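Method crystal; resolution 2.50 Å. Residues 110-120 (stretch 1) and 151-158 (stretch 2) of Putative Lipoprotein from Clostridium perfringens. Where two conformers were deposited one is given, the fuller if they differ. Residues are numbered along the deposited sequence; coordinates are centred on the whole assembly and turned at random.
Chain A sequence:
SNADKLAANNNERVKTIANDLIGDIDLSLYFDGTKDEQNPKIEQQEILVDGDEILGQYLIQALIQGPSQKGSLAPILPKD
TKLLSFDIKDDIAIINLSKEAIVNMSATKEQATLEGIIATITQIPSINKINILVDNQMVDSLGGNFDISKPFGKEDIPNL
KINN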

# COMPACT_ATOMS: atom_id res chain seq x y z
N GLU A 110 -6.11 -30.18 -3.98
CA GLU A 110 -5.30 -29.64 -2.89
C GLU A 110 -4.00 -29.05 -3.41
O GLU A 110 -3.53 -28.03 -2.91
N GLN A 111 -3.40 -29.69 -4.42
CA GLN A 111 -2.15 -29.18 -4.98
C GLN A 111 -2.39 -27.83 -5.68
O GLN A 111 -1.53 -26.95 -5.63
N ALA A 112 -3.54 -27.69 -6.32
CA ALA A 112 -3.88 -26.44 -7.02
C ALA A 112 -4.08 -25.33 -5.99
O ALA A 112 -3.68 -24.19 -6.22
N THR A 113 -4.69 -25.67 -4.86
CA THR A 113 -4.91 -24.72 -3.79
C THR A 113 -3.60 -24.16 -3.26
O THR A 113 -3.42 -22.95 -3.19
N LEU A 114 -2.67 -25.05 -2.91
CA LEU A 114 -1.37 -24.61 -2.39
C LEU A 114 -0.57 -23.82 -3.44
O LEU A 114 0.06 -22.81 -3.11
N GLU A 115 -0.61 -24.27 -4.70
CA GLU A 115 0.10 -23.56 -5.76
C GLU A 115 -0.55 -22.19 -6.03
O GLU A 115 0.15 -21.23 -6.35
N GLY A 116 -1.88 -22.11 -5.89
CA GLY A 116 -2.62 -20.86 -6.10
C GLY A 116 -2.32 -19.81 -5.04
O GLY A 116 -2.16 -18.63 -5.35
N ILE A 117 -2.24 -20.25 -3.79
CA ILE A 117 -1.93 -19.36 -2.68
C ILE A 117 -0.49 -18.84 -2.86
O ILE A 117 -0.26 -17.64 -2.79
N ILE A 118 0.44 -19.74 -3.14
CA ILE A 118 1.85 -19.37 -3.35
C ILE A 118 2.03 -18.44 -4.52
O ILE A 118 2.70 -17.42 -4.40
N ALA A 119 1.43 -18.78 -5.65
CA ALA A 119 1.56 -17.94 -6.84
C ALA A 119 1.00 -16.55 -6.58
O ALA A 119 1.54 -15.56 -7.06
N THR A 120 -0.08 -16.48 -5.81
CA THR A 120 -0.72 -15.20 -5.51
C THR A 120 0.12 -14.38 -4.53
O THR A 120 0.43 -13.22 -4.79
N PRO A 151 6.99 -24.18 7.05
CA PRO A 151 6.89 -23.23 5.93
C PRO A 151 7.32 -23.89 4.62
O PRO A 151 8.16 -24.79 4.64
N PHE A 152 6.76 -23.44 3.49
CA PHE A 152 7.10 -24.02 2.18
C PHE A 152 6.91 -23.04 1.03
O PHE A 152 6.12 -22.09 1.13
N GLY A 153 7.66 -23.27 -0.04
CA GLY A 153 7.61 -22.47 -1.26
C GLY A 153 7.13 -23.35 -2.40
O GLY A 153 6.72 -24.49 -2.16
N LYS A 154 7.17 -22.83 -3.62
CA LYS A 154 6.73 -23.57 -4.82
C LYS A 154 7.52 -24.88 -4.98
O LYS A 154 6.93 -25.95 -5.15
N GLU A 155 8.85 -24.77 -4.92
CA GLU A 155 9.76 -25.92 -5.07
C GLU A 155 9.49 -27.07 -4.10
O GLU A 155 9.64 -28.24 -4.46
N ASP A 156 9.11 -26.73 -2.87
CA ASP A 156 8.85 -27.72 -1.83
C ASP A 156 7.55 -28.53 -1.96
O ASP A 156 7.41 -29.53 -1.29
N ILE A 157 6.61 -28.11 -2.82
CA ILE A 157 5.30 -28.80 -2.94
C ILE A 157 5.36 -30.31 -3.26
O ILE A 157 4.75 -31.10 -2.54
N PRO A 158 6.06 -30.71 -4.34
CA PRO A 158 6.14 -32.16 -4.65
C PRO A 158 6.71 -33.02 -3.50
O PRO A 158 6.27 -34.15 -3.30

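Ile118 lies at the centre of the contact, its CA-to-CB bond directed toward the second stretch. With chi1 m and chi2 t it extends CD1 into a pocket where that one methyl lies 3.6 Å from Phe152 CE2, 3.6 Å from Gly153 C and 3.8 Å from Ile157 CD1. A branched, wholly apolar side chain suits this buried site, which offers it carbon on several sides. Ile157, also m,t, points back toward the helix; its CD1 comes within 3.4 Å of Glu115 CG and 4.4 Å of Leu114 CB, while its CG2 meets Gln111 CG at 4.1 Å. Phe152, with chi1 p, swings its ring toward the helix, where CZ lies 4.2 Å from Leu114 CD2, so Leu114 (m,t) and Ile118 both pack obliquely against the ring.

Farther out, long side chains combine aliphatic stems with polar ends. Lys154 leaves its backbone sideways, but its t,p,p,t conformation folds the chain back to the helix: CE passes 4.1 Å from Ile118 CG2, and NZ donates a weak hydrogen bond to Glu115 O at 3.1 Å. That carbonyl also accepts the helical bond from Ala119 N. Along the same edge, Gln111 NE2 donates to Glu115 OE2 at 3.0 Å, one helical turn apart, leaving the methylenes of both residues to cover Ile157.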

# COMPACT_ATOMS: atom_id res chain seq x y z
CB GLU A 110 -5.01 -30.70 -1.82
CG GLU A 110 -4.22 -30.14 -0.63
CD GLU A 110 -3.97 -31.14 0.49
OE1 GLU A 110 -3.95 -32.34 0.19
OE2 GLU A 110 -3.77 -30.72 1.66
CB GLN A 111 -1.51 -30.18 -5.93
CG GLN A 111 -0.17 -29.70 -6.47
CD GLN A 111 0.55 -30.73 -7.32
OE1 GLN A 111 0.20 -31.91 -7.33
NE2 GLN A 111 1.57 -30.28 -8.04
CB ALA A 112 -5.13 -26.62 -7.86
CB THR A 113 -5.69 -25.36 -2.63
OG1 THR A 113 -7.02 -25.66 -3.06
CG2 THR A 113 -5.76 -24.42 -1.42
CB LEU A 114 -0.57 -25.80 -1.85
CG LEU A 114 -1.29 -26.65 -0.79
CD1 LEU A 114 -0.37 -27.77 -0.32
CD2 LEU A 114 -1.78 -25.84 0.40
CB GLU A 115 0.16 -24.38 -7.05
CG GLU A 115 1.05 -25.61 -6.96
CD GLU A 115 1.11 -26.43 -8.25
OE1 GLU A 115 0.29 -26.18 -9.15
OE2 GLU A 115 1.96 -27.34 -8.36
CB ILE A 117 -2.10 -20.07 -1.32
CG1 ILE A 117 -3.58 -20.44 -1.13
CG2 ILE A 117 -1.68 -19.16 -0.17
CD1 ILE A 117 -3.87 -21.31 0.07
CB ILE A 118 2.74 -20.62 -3.53
CG1 ILE A 118 2.84 -21.34 -2.18
CG2 ILE A 118 4.15 -20.24 -3.99
CD1 ILE A 118 3.64 -22.63 -2.22
CB ALA A 119 0.87 -18.58 -8.02
CB THR A 120 -2.12 -15.40 -4.94
OG1 THR A 120 -2.90 -16.17 -5.86
CG2 THR A 120 -2.81 -14.06 -4.68
CB PRO A 151 7.86 -22.11 6.31
CG PRO A 151 7.96 -22.19 7.79
CD PRO A 151 7.85 -23.64 8.12
CB PHE A 152 6.26 -25.28 1.92
CG PHE A 152 4.77 -25.04 1.87
CD1 PHE A 152 4.02 -25.02 3.04
CD2 PHE A 152 4.13 -24.84 0.66
CE1 PHE A 152 2.66 -24.78 3.00
CE2 PHE A 152 2.76 -24.61 0.62
CZ PHE A 152 2.03 -24.58 1.79
CB LYS A 154 6.92 -22.71 -6.08
CG LYS A 154 6.39 -23.35 -7.39
CD LYS A 154 4.88 -23.39 -7.50
CE LYS A 154 4.26 -22.01 -7.68
NZ LYS A 154 2.77 -22.07 -7.77
CB GLU A 155 11.22 -25.47 -4.85
CG GLU A 155 11.71 -24.40 -5.81
CD GLU A 155 11.70 -24.86 -7.25
OE1 GLU A 155 11.95 -24.02 -8.15
OE2 GLU A 155 11.44 -26.05 -7.50
CB ASP A 156 8.82 -27.01 -0.47
CG ASP A 156 10.10 -26.21 -0.19
OD1 ASP A 156 11.20 -26.67 -0.56
OD2 ASP A 156 9.99 -25.13 0.44
CB ILE A 157 4.32 -28.06 -3.89
CG1 ILE A 157 4.01 -26.66 -3.34
CG2 ILE A 157 3.02 -28.85 -4.03
CD1 ILE A 157 3.14 -25.81 -4.24
CB PRO A 158 7.06 -32.21 -5.87
CG PRO A 158 6.91 -30.88 -6.52
CD PRO A 158 6.70 -29.90 -5.40